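Local atomic coordinates of 5-ketofructose reductase (Gluconobacter sp., PDB entry 7COK), a protein that probably catalyses the NADPH-dependent reduction of 5-ketofructose to fructose, as a member of the shikimate dehydrogenase family. Residues D192-N206 with T220-F234. Residues are numbered along the deposited sequence; the frame is centred on the assembly and turned at random.
Sequences DILINATSIGLGDPN and TVVADVIPNPPQTRF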
ATOM      1  N   ASP A 192      -2.092 -32.662  29.473  1.00 15.17           N
ATOM      2  CA  ASP A 192      -2.115 -33.133  28.086  1.00 14.51           C
ATOM      3  C   ASP A 192      -1.257 -32.271  27.179  1.00 14.25           C
ATOM      4  O   ASP A 192      -0.630 -32.760  26.240  1.00 14.45           O
ATOM      5  CB  ASP A 192      -3.560 -33.145  27.567  1.00 16.02           C
ATOM      6  CG  ASP A 192      -4.452 -34.124  28.315  1.00 16.93           C
ATOM      7  OD1 ASP A 192      -4.095 -35.324  28.397  1.00 18.71           O
ATOM      8  OD2 ASP A 192      -5.517 -33.686  28.814  1.00 17.48           O
ATOM      9  N   ILE A 193      -1.221 -30.973  27.466  1.00 13.29           N
ATOM     10  CA  ILE A 193      -0.584 -29.995  26.593  1.00 12.73           C
ATOM     11  C   ILE A 193       0.175 -28.997  27.467  1.00 12.30           C
ATOM     12  O   ILE A 193      -0.389 -28.466  28.438  1.00 11.45           O
ATOM     13  CB  ILE A 193      -1.634 -29.216  25.754  1.00 13.22           C
ATOM     14  CG1 ILE A 193      -2.472 -30.175  24.895  1.00 14.25           C
ATOM     15  CG2 ILE A 193      -0.977 -28.123  24.904  1.00 13.50           C
ATOM     16  CD1 ILE A 193      -3.817 -29.611  24.487  1.00 15.12           C
ATOM     17  N   LEU A 194       1.432 -28.749  27.137  1.00 11.77           N
ATOM     18  CA  LEU A 194       2.257 -27.723  27.772  1.00 12.33           C
ATOM     19  C   LEU A 194       2.675 -26.676  26.743  1.00 12.09           C
ATOM     20  O   LEU A 194       3.227 -27.013  25.706  1.00 13.65           O
ATOM     21  CB  LEU A 194       3.485 -28.358  28.421  1.00 13.01           C
ATOM     22  CG  LEU A 194       4.535 -27.412  29.012  1.00 13.03           C
ATOM     23  CD1 LEU A 194       3.955 -26.684  30.216  1.00 13.48           C
ATOM     24  CD2 LEU A 194       5.763 -28.177  29.479  1.00 13.86           C
ATOM     25  N   ILE A 195       2.416 -25.405  27.037  1.00 11.95           N
ATOM     26  CA  ILE A 195       2.695 -24.330  26.109  1.00 12.42           C
ATOM     27  C   ILE A 195       3.577 -23.286  26.762  1.00 12.26           C
ATOM     28  O   ILE A 195       3.211 -22.737  27.814  1.00 12.78           O
ATOM     29  CB  ILE A 195       1.389 -23.608  25.679  1.00 12.61           C
ATOM     30  CG1 ILE A 195       0.316 -24.601  25.204  1.00 13.41           C
ATOM     31  CG2 ILE A 195       1.697 -22.566  24.607  1.00 12.79           C
ATOM     32  CD1 ILE A 195      -1.074 -24.010  25.175  1.00 13.09           C
ATOM     33  N   ASN A 196       4.726 -22.990  26.157  1.00 11.39           N
ATOM     34  CA  ASN A 196       5.484 -21.836  26.580  1.00 11.86           C
ATOM     35  C   ASN A 196       4.979 -20.568  25.912  1.00 12.09           C
ATOM     36  O   ASN A 196       5.098 -20.427  24.692  1.00 12.50           O
ATOM     37  CB  ASN A 196       6.959 -21.981  26.261  1.00 12.33           C
ATOM     38  CG  ASN A 196       7.703 -20.718  26.589  1.00 13.09           C
ATOM     39  OD1 ASN A 196       7.643 -20.256  27.720  1.00 13.31           O
ATOM     40  ND2 ASN A 196       8.279 -20.084  25.587  1.00 12.98           N
ATOM     41  N   ALA A 197       4.507 -19.609  26.715  1.00 11.89           N
ATOM     42  CA  ALA A 197       4.112 -18.294  26.206  1.00 12.89           C
ATOM     43  C   ALA A 197       5.031 -17.185  26.731  1.00 13.88           C
ATOM     44  O   ALA A 197       4.701 -16.002  26.655  1.00 16.85           O
ATOM     45  CB  ALA A 197       2.656 -18.043  26.562  1.00 13.55           C
ATOM     46  N   THR A 198       6.189 -17.579  27.246  1.00 14.73           N
ATOM     47  CA  THR A 198       7.195 -16.610  27.694  1.00 14.79           C
ATOM     48  C   THR A 198       8.112 -16.255  26.539  1.00 16.32           C
ATOM     49  O   THR A 198       8.085 -16.890  25.473  1.00 15.13           O
ATOM     50  CB  THR A 198       8.058 -17.113  28.890  1.00 15.00           C
ATOM     51  OG1 THR A 198       9.029 -18.069  28.427  1.00 15.00           O
ATOM     52  CG2 THR A 198       7.178 -17.692  30.029  1.00 14.66           C
ATOM     53  N   SER A 199       8.949 -15.253  26.749  1.00 17.08           N
ATOM     54  CA  SER A 199      10.019 -14.976  25.791  1.00 17.76           C
ATOM     55  C   SER A 199      11.342 -15.621  26.184  1.00 17.48           C
ATOM     56  O   SER A 199      12.368 -15.293  25.596  1.00 17.01           O
ATOM     57  CB  SER A 199      10.185 -13.471  25.578  1.00 19.78           C
ATOM     58  OG  SER A 199       9.043 -12.922  24.968  1.00 22.29           O
ATOM     59  N   ILE A 200      11.332 -16.547  27.149  1.00 16.07           N
ATOM     60  CA  ILE A 200      12.585 -17.225  27.537  1.00 16.46           C
ATOM     61  C   ILE A 200      12.998 -18.231  26.460  1.00 17.29           C
ATOM     62  O   ILE A 200      12.338 -19.252  26.251  1.00 19.52           O
ATOM     63  CB  ILE A 200      12.551 -17.896  28.926  1.00 17.05           C
ATOM     64  CG1 ILE A 200      12.098 -16.909  30.016  1.00 17.92           C
ATOM     65  CG2 ILE A 200      13.945 -18.430  29.239  1.00 17.37           C
ATOM     66  CD1 ILE A 200      11.666 -17.548  31.328  1.00 18.32           C
ATOM     67  N   GLY A 201      14.101 -17.932  25.789  1.00 17.03           N
ATOM     68  CA  GLY A 201      14.516 -18.699  24.642  1.00 17.30           C
ATOM     69  C   GLY A 201      14.470 -17.939  23.340  1.00 17.04           C
ATOM     70  O   GLY A 201      15.012 -18.410  22.349  1.00 18.36           O
ATOM     71  N   LEU A 202      13.802 -16.777  23.342  1.00 17.15           N
ATOM     72  CA  LEU A 202      13.700 -15.900  22.163  1.00 18.90           C
ATOM     73  C   LEU A 202      15.080 -15.393  21.777  1.00 20.25           C
ATOM     74  O   LEU A 202      15.732 -14.686  22.557  1.00 20.76           O
ATOM     75  CB  LEU A 202      12.737 -14.727  22.420  1.00 19.05           C
ATOM     76  CG  LEU A 202      12.472 -13.732  21.289  1.00 19.51           C
ATOM     77  CD1 LEU A 202      11.928 -14.394  20.030  1.00 19.90           C
ATOM     78  CD2 LEU A 202      11.535 -12.643  21.783  1.00 18.67           C
ATOM     79  N   GLY A 203      15.528 -15.793  20.587  1.00 20.89           N
ATOM     80  CA  GLY A 203      16.868 -15.450  20.092  1.00 22.04           C
ATOM     81  C   GLY A 203      18.016 -16.030  20.914  1.00 23.20           C
ATOM     82  O   GLY A 203      19.165 -15.584  20.782  1.00 25.14           O
ATOM     83  N   ASP A 204      17.719 -17.002  21.778  1.00 22.88           N
ATOM     84  CA  ASP A 204      18.747 -17.624  22.612  1.00 22.23           C
ATOM     85  C   ASP A 204      18.563 -19.136  22.696  1.00 21.39           C
ATOM     86  O   ASP A 204      17.829 -19.639  23.562  1.00 21.03           O
ATOM     87  CB  ASP A 204      18.809 -17.003  24.018  1.00 23.29           C
ATOM     88  CG  ASP A 204      20.021 -17.492  24.840  1.00 24.57           C
ATOM     89  OD1 ASP A 204      20.777 -18.390  24.395  1.00 26.23           O
ATOM     90  OD2 ASP A 204      20.217 -16.976  25.951  1.00 24.31           O
ATOM     91  N   PRO A 205      19.293 -19.873  21.844  1.00 21.26           N
ATOM     92  CA  PRO A 205      19.211 -21.320  21.771  1.00 21.79           C
ATOM     93  C   PRO A 205      19.585 -22.013  23.086  1.00 21.13           C
ATOM     94  O   PRO A 205      19.248 -23.182  23.260  1.00 22.21           O
ATOM     95  CB  PRO A 205      20.219 -21.666  20.660  1.00 21.92           C
ATOM     96  CG  PRO A 205      21.205 -20.557  20.711  1.00 22.02           C
ATOM     97  CD  PRO A 205      20.368 -19.346  20.984  1.00 21.95           C
ATOM     98  N   ASN A 206      20.243 -21.293  24.001  1.00 20.88           N
ATOM     99  CA  ASN A 206      20.666 -21.874  25.275  1.00 20.69           C
ATOM    100  C   ASN A 206      19.771 -21.594  26.490  1.00 20.40           C
ATOM    101  O   ASN A 206      20.031 -22.107  27.590  1.00 19.72           O
ATOM    102  CB  ASN A 206      22.128 -21.500  25.566  1.00 21.50           C
ATOM    103  CG  ASN A 206      23.090 -22.094  24.557  1.00 22.48           C
ATOM    104  OD1 ASN A 206      22.997 -23.275  24.194  1.00 23.28           O
ATOM    105  ND2 ASN A 206      24.023 -21.278  24.097  1.00 24.46           N
ATOM    106  N   THR A 220       2.605 -36.032  26.354  1.00 19.30           N
ATOM    107  CA  THR A 220       2.329 -34.596  26.489  1.00 19.36           C
ATOM    108  C   THR A 220       2.736 -33.889  25.211  1.00 17.80           C
ATOM    109  O   THR A 220       3.848 -34.072  24.713  1.00 19.56           O
ATOM    110  CB  THR A 220       3.087 -33.974  27.666  1.00 19.87           C
ATOM    111  OG1 THR A 220       2.916 -34.786  28.829  1.00 21.77           O
ATOM    112  CG2 THR A 220       2.544 -32.564  27.970  1.00 17.87           C
ATOM    113  N   VAL A 221       1.819 -33.084  24.683  1.00 15.67           N
ATOM    114  CA  VAL A 221       2.087 -32.231  23.522  1.00 14.77           C
ATOM    115  C   VAL A 221       2.741 -30.954  24.053  1.00 14.17           C
ATOM    116  O   VAL A 221       2.213 -30.324  24.961  1.00 14.69           O
ATOM    117  CB  VAL A 221       0.790 -31.943  22.743  1.00 15.69           C
ATOM    118  CG1 VAL A 221       1.050 -30.999  21.573  1.00 15.68           C
ATOM    119  CG2 VAL A 221       0.202 -33.249  22.241  1.00 15.57           C
ATOM    120  N   VAL A 222       3.893 -30.594  23.495  1.00 12.72           N
ATOM    121  CA  VAL A 222       4.671 -29.460  23.997  1.00 12.73           C
ATOM    122  C   VAL A 222       4.792 -28.427  22.874  1.00 12.89           C
ATOM    123  O   VAL A 222       5.246 -28.733  21.776  1.00 13.24           O
ATOM    124  CB  VAL A 222       6.060 -29.904  24.507  1.00 13.01           C
ATOM    125  CG1 VAL A 222       6.784 -28.735  25.124  1.00 12.54           C
ATOM    126  CG2 VAL A 222       5.960 -31.021  25.534  1.00 12.68           C
ATOM    127  N   ALA A 223       4.387 -27.192  23.167  1.00 12.19           N
ATOM    128  CA  ALA A 223       4.352 -26.111  22.170  1.00 12.37           C
ATOM    129  C   ALA A 223       5.100 -24.890  22.696  1.00 12.95           C
ATOM    130  O   ALA A 223       5.165 -24.660  23.912  1.00 12.96           O
ATOM    131  CB  ALA A 223       2.915 -25.762  21.850  1.00 12.40           C
ATOM    132  N   ASP A 224       5.613 -24.099  21.780  1.00 12.82           N
ATOM    133  CA  ASP A 224       6.333 -22.887  22.117  1.00 13.31           C
ATOM    134  C   ASP A 224       5.943 -21.785  21.148  1.00 13.80           C
ATOM    135  O   ASP A 224       6.009 -21.955  19.942  1.00 13.74           O
ATOM    136  CB  ASP A 224       7.836 -23.147  22.034  1.00 15.02           C
ATOM    137  CG  ASP A 224       8.664 -22.109  22.759  1.00 15.72           C
ATOM    138  OD1 ASP A 224       8.212 -20.968  23.026  1.00 16.45           O
ATOM    139  OD2 ASP A 224       9.799 -22.437  23.099  1.00 16.26           O
ATOM    140  N   VAL A 225       5.524 -20.639  21.684  1.00 14.08           N
ATOM    141  CA  VAL A 225       5.166 -19.472  20.844  1.00 14.84           C
ATOM    142  C   VAL A 225       6.361 -18.764  20.192  1.00 14.08           C
ATOM    143  O   VAL A 225       6.197 -18.039  19.202  1.00 14.59           O
ATOM    144  CB  VAL A 225       4.304 -18.422  21.601  1.00 15.24           C
ATOM    145  CG1 VAL A 225       3.089 -19.085  22.246  1.00 16.50           C
ATOM    146  CG2 VAL A 225       5.126 -17.649  22.635  1.00 15.97           C
ATOM    147  N   ILE A 226       7.557 -18.960  20.753  1.00 14.28           N
ATOM    148  CA  ILE A 226       8.761 -18.333  20.199  1.00 14.79           C
ATOM    149  C   ILE A 226       9.012 -18.783  18.744  1.00 15.25           C
ATOM    150  O   ILE A 226       9.080 -19.967  18.480  1.00 14.19           O
ATOM    151  CB  ILE A 226       9.970 -18.636  21.112  1.00 14.75           C
ATOM    152  CG1 ILE A 226       9.833 -17.874  22.450  1.00 16.38           C
ATOM    153  CG2 ILE A 226      11.288 -18.319  20.405  1.00 15.12           C
ATOM    154  CD1 ILE A 226      10.744 -18.384  23.553  1.00 16.70           C
ATOM    155  N   PRO A 227       9.102 -17.835  17.796  1.00 15.69           N
ATOM    156  CA  PRO A 227       9.317 -18.246  16.388  1.00 16.37           C
ATOM    157  C   PRO A 227      10.773 -18.292  15.940  1.00 16.10           C
ATOM    158  O   PRO A 227      11.079 -18.824  14.868  1.00 16.64           O
ATOM    159  CB  PRO A 227       8.568 -17.173  15.603  1.00 16.50           C
ATOM    160  CG  PRO A 227       8.596 -15.950  16.489  1.00 16.99           C
ATOM    161  CD  PRO A 227       8.761 -16.400  17.918  1.00 16.13           C
ATOM    162  N   ASN A 228      11.664 -17.751  16.771  1.00 15.70           N
ATOM    163  CA  ASN A 228      13.072 -17.601  16.433  1.00 16.56           C
ATOM    164  C   ASN A 228      13.939 -17.743  17.695  1.00 17.76           C
ATOM    165  O   ASN A 228      13.898 -16.867  18.563  1.00 17.29           O
ATOM    166  CB  ASN A 228      13.290 -16.246  15.732  1.00 18.25           C
ATOM    167  CG  ASN A 228      14.703 -16.078  15.203  1.00 18.25           C
ATOM    168  OD1 ASN A 228      15.392 -17.065  14.942  1.00 20.06           O
ATOM    169  ND2 ASN A 228      15.136 -14.827  15.019  1.00 19.86           N
ATOM    170  N   PRO A 229      14.709 -18.832  17.826  1.00 17.81           N
ATOM    171  CA  PRO A 229      14.736 -19.953  16.888  1.00 17.79           C
ATOM    172  C   PRO A 229      13.467 -20.787  16.944  1.00 17.87           C
ATOM    173  O   PRO A 229      12.867 -20.891  18.005  1.00 18.94           O
ATOM    174  CB  PRO A 229      15.934 -20.780  17.358  1.00 17.99           C
ATOM    175  CG  PRO A 229      16.108 -20.443  18.812  1.00 18.70           C
ATOM    176  CD  PRO A 229      15.551 -19.063  19.022  1.00 18.28           C
ATOM    177  N   PRO A 230      13.054 -21.384  15.811  1.00 17.77           N
ATOM    178  CA  PRO A 230      11.822 -22.174  15.926  1.00 18.71           C
ATOM    179  C   PRO A 230      12.011 -23.432  16.757  1.00 18.24           C
ATOM    180  O   PRO A 230      11.098 -23.841  17.467  1.00 18.35           O
ATOM    181  CB  PRO A 230      11.466 -22.497  14.476  1.00 18.71           C
ATOM    182  CG  PRO A 230      12.735 -22.315  13.712  1.00 19.21           C
ATOM    183  CD  PRO A 230      13.499 -21.246  14.417  1.00 18.92           C
ATOM    184  N   GLN A 231      13.200 -24.023  16.690  1.00 18.46           N
ATOM    185  CA  GLN A 231      13.550 -25.132  17.561  1.00 18.66           C
ATOM    186  C   GLN A 231      14.313 -24.604  18.764  1.00 17.93           C
ATOM    187  O   GLN A 231      15.551 -24.569  18.779  1.00 17.94           O
ATOM    188  CB  GLN A 231      14.360 -26.189  16.788  1.00 21.67           C
ATOM    189  CG  GLN A 231      13.640 -26.801  15.595  1.00 23.21           C
ATOM    190  CD  GLN A 231      12.300 -27.450  15.949  1.00 25.51           C
ATOM    191  OE1 GLN A 231      11.289 -27.211  15.283  1.00 28.32           O
ATOM    192  NE2 GLN A 231      12.286 -28.271  16.998  1.00 27.41           N
ATOM    193  N   THR A 232      13.541 -24.188  19.773  1.00 17.38           N
ATOM    194  CA  THR A 232      14.064 -23.660  21.029  1.00 16.46           C
ATOM    195  C   THR A 232      14.672 -24.796  21.859  1.00 16.51           C
ATOM    196  O   THR A 232      14.391 -25.982  21.602  1.00 16.17           O
ATOM    197  CB  THR A 232      12.938 -22.988  21.850  1.00 15.89           C
ATOM    198  OG1 THR A 232      11.869 -23.924  22.085  1.00 15.30           O
ATOM    199  CG2 THR A 232      12.398 -21.768  21.106  1.00 16.01           C
ATOM    200  N   ARG A 233      15.511 -24.439  22.832  1.00 16.81           N
ATOM    201  CA  ARG A 233      16.020 -25.419  23.803  1.00 17.41           C
ATOM    202  C   ARG A 233      14.883 -26.228  24.441  1.00 16.79           C
ATOM    203  O   ARG A 233      14.968 -27.444  24.532  1.00 16.46           O
ATOM    204  CB  ARG A 233      16.885 -24.734  24.865  1.00 18.80           C
ATOM    205  CG  ARG A 233      17.395 -25.641  25.963  1.00 20.25           C
ATOM    206  CD  ARG A 233      18.248 -24.875  26.962  1.00 22.89           C
ATOM    207  NE  ARG A 233      18.457 -25.648  28.188  1.00 25.76           N
ATOM    208  CZ  ARG A 233      18.661 -25.127  29.399  1.00 26.69           C
ATOM    209  NH1 ARG A 233      18.692 -23.810  29.583  1.00 26.93           N
ATOM    210  NH2 ARG A 233      18.840 -25.932  30.440  1.00 28.47           N
ATOM    211  N   PHE A 234      13.844 -25.530  24.894  1.00 15.65           N
ATOM    212  CA  PHE A 234      12.636 -26.117  25.447  1.00 14.92           C
ATOM    213  C   PHE A 234      12.053 -27.195  24.537  1.00 14.66           C
ATOM    214  O   PHE A 234      11.853 -28.321  24.981  1.00 13.74           O
ATOM    215  CB  PHE A 234      11.651 -24.978  25.723  1.00 15.33           C
ATOM    216  CG  PHE A 234      10.328 -25.410  26.253  1.00 15.36           C
ATOM    217  CD1 PHE A 234      10.219 -26.023  27.507  1.00 15.58           C
ATOM    218  CD2 PHE A 234       9.171 -25.150  25.528  1.00 15.10           C
ATOM    219  CE1 PHE A 234       8.977 -26.390  28.001  1.00 15.88           C
ATOM    220  CE2 PHE A 234       7.918 -25.521  26.016  1.00 15.10           C
ATOM    221  CZ  PHE A 234       7.826 -26.134  27.273  1.00 15.46           C
TER
HETATM  222  O   HOH W   1      11.321 -21.512  25.277  1.00 21.78           O
HETATM  223  O   HOH W   2      15.842 -21.394  22.764  1.00 20.05           O
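Leu194 CG and Ala223 O lie at the edge of the Phe234 ring, in its plane, and Leu194 CD2 is 3.6 Å from Phe234 CZ. Asn196 CB meets the same ring obliquely, 3.7 Å from Phe234 CE2. The Asn196 amide and the Asp224 carboxylate lie side by side with their planes 87° apart. Asn196 ND2 gives a nearly straight hydrogen bond of 2.7 Å to Asp224 OD1. The acceptor is in the amide plane, but the donor stands above the carboxylate plane. Ile226 N reaches Asp224 OD1 from the opposite face and closes an Asx turn. Asp224 OD2 accepts from Thr232 OG1, on its anti side, and from a water that also bonds Ile200 O. Asn196 CG is anti to the backbone N (chi1 175°), which sets the amide beside Asp224. Asn196 OD1 then accepts from both Thr198 N and Thr198 OG1. A leucine here would probably leave Asp224 OD1 without its side-chain donor, and Thr198 N and OG1 without the acceptor that fixes the turn. Strands 193-196 and 221-224 run parallel, neighbours in the six-stranded sheet of the Rossmann-type domain. Backbone hydrogen bonds join them, from Val221 N to Asp192 O through to Val225 N to Asn196 O. Ile226 CD1 packs into the loop 198-202, 3.3 Å from Ile200 O. Gly203 N bonds Asn228 O at 2.8 Å, just before the cis peptide of Pro229. Farther out, the extended Arg233 bonds Asn206 O through NH1 at 2.9 Å, tilted from the guanidinium plane. Both carboxylate oxygens of buried Asp224 are thus held by donors, which is consistent with a charged group tying the two strand ends to the start of helix 233-240.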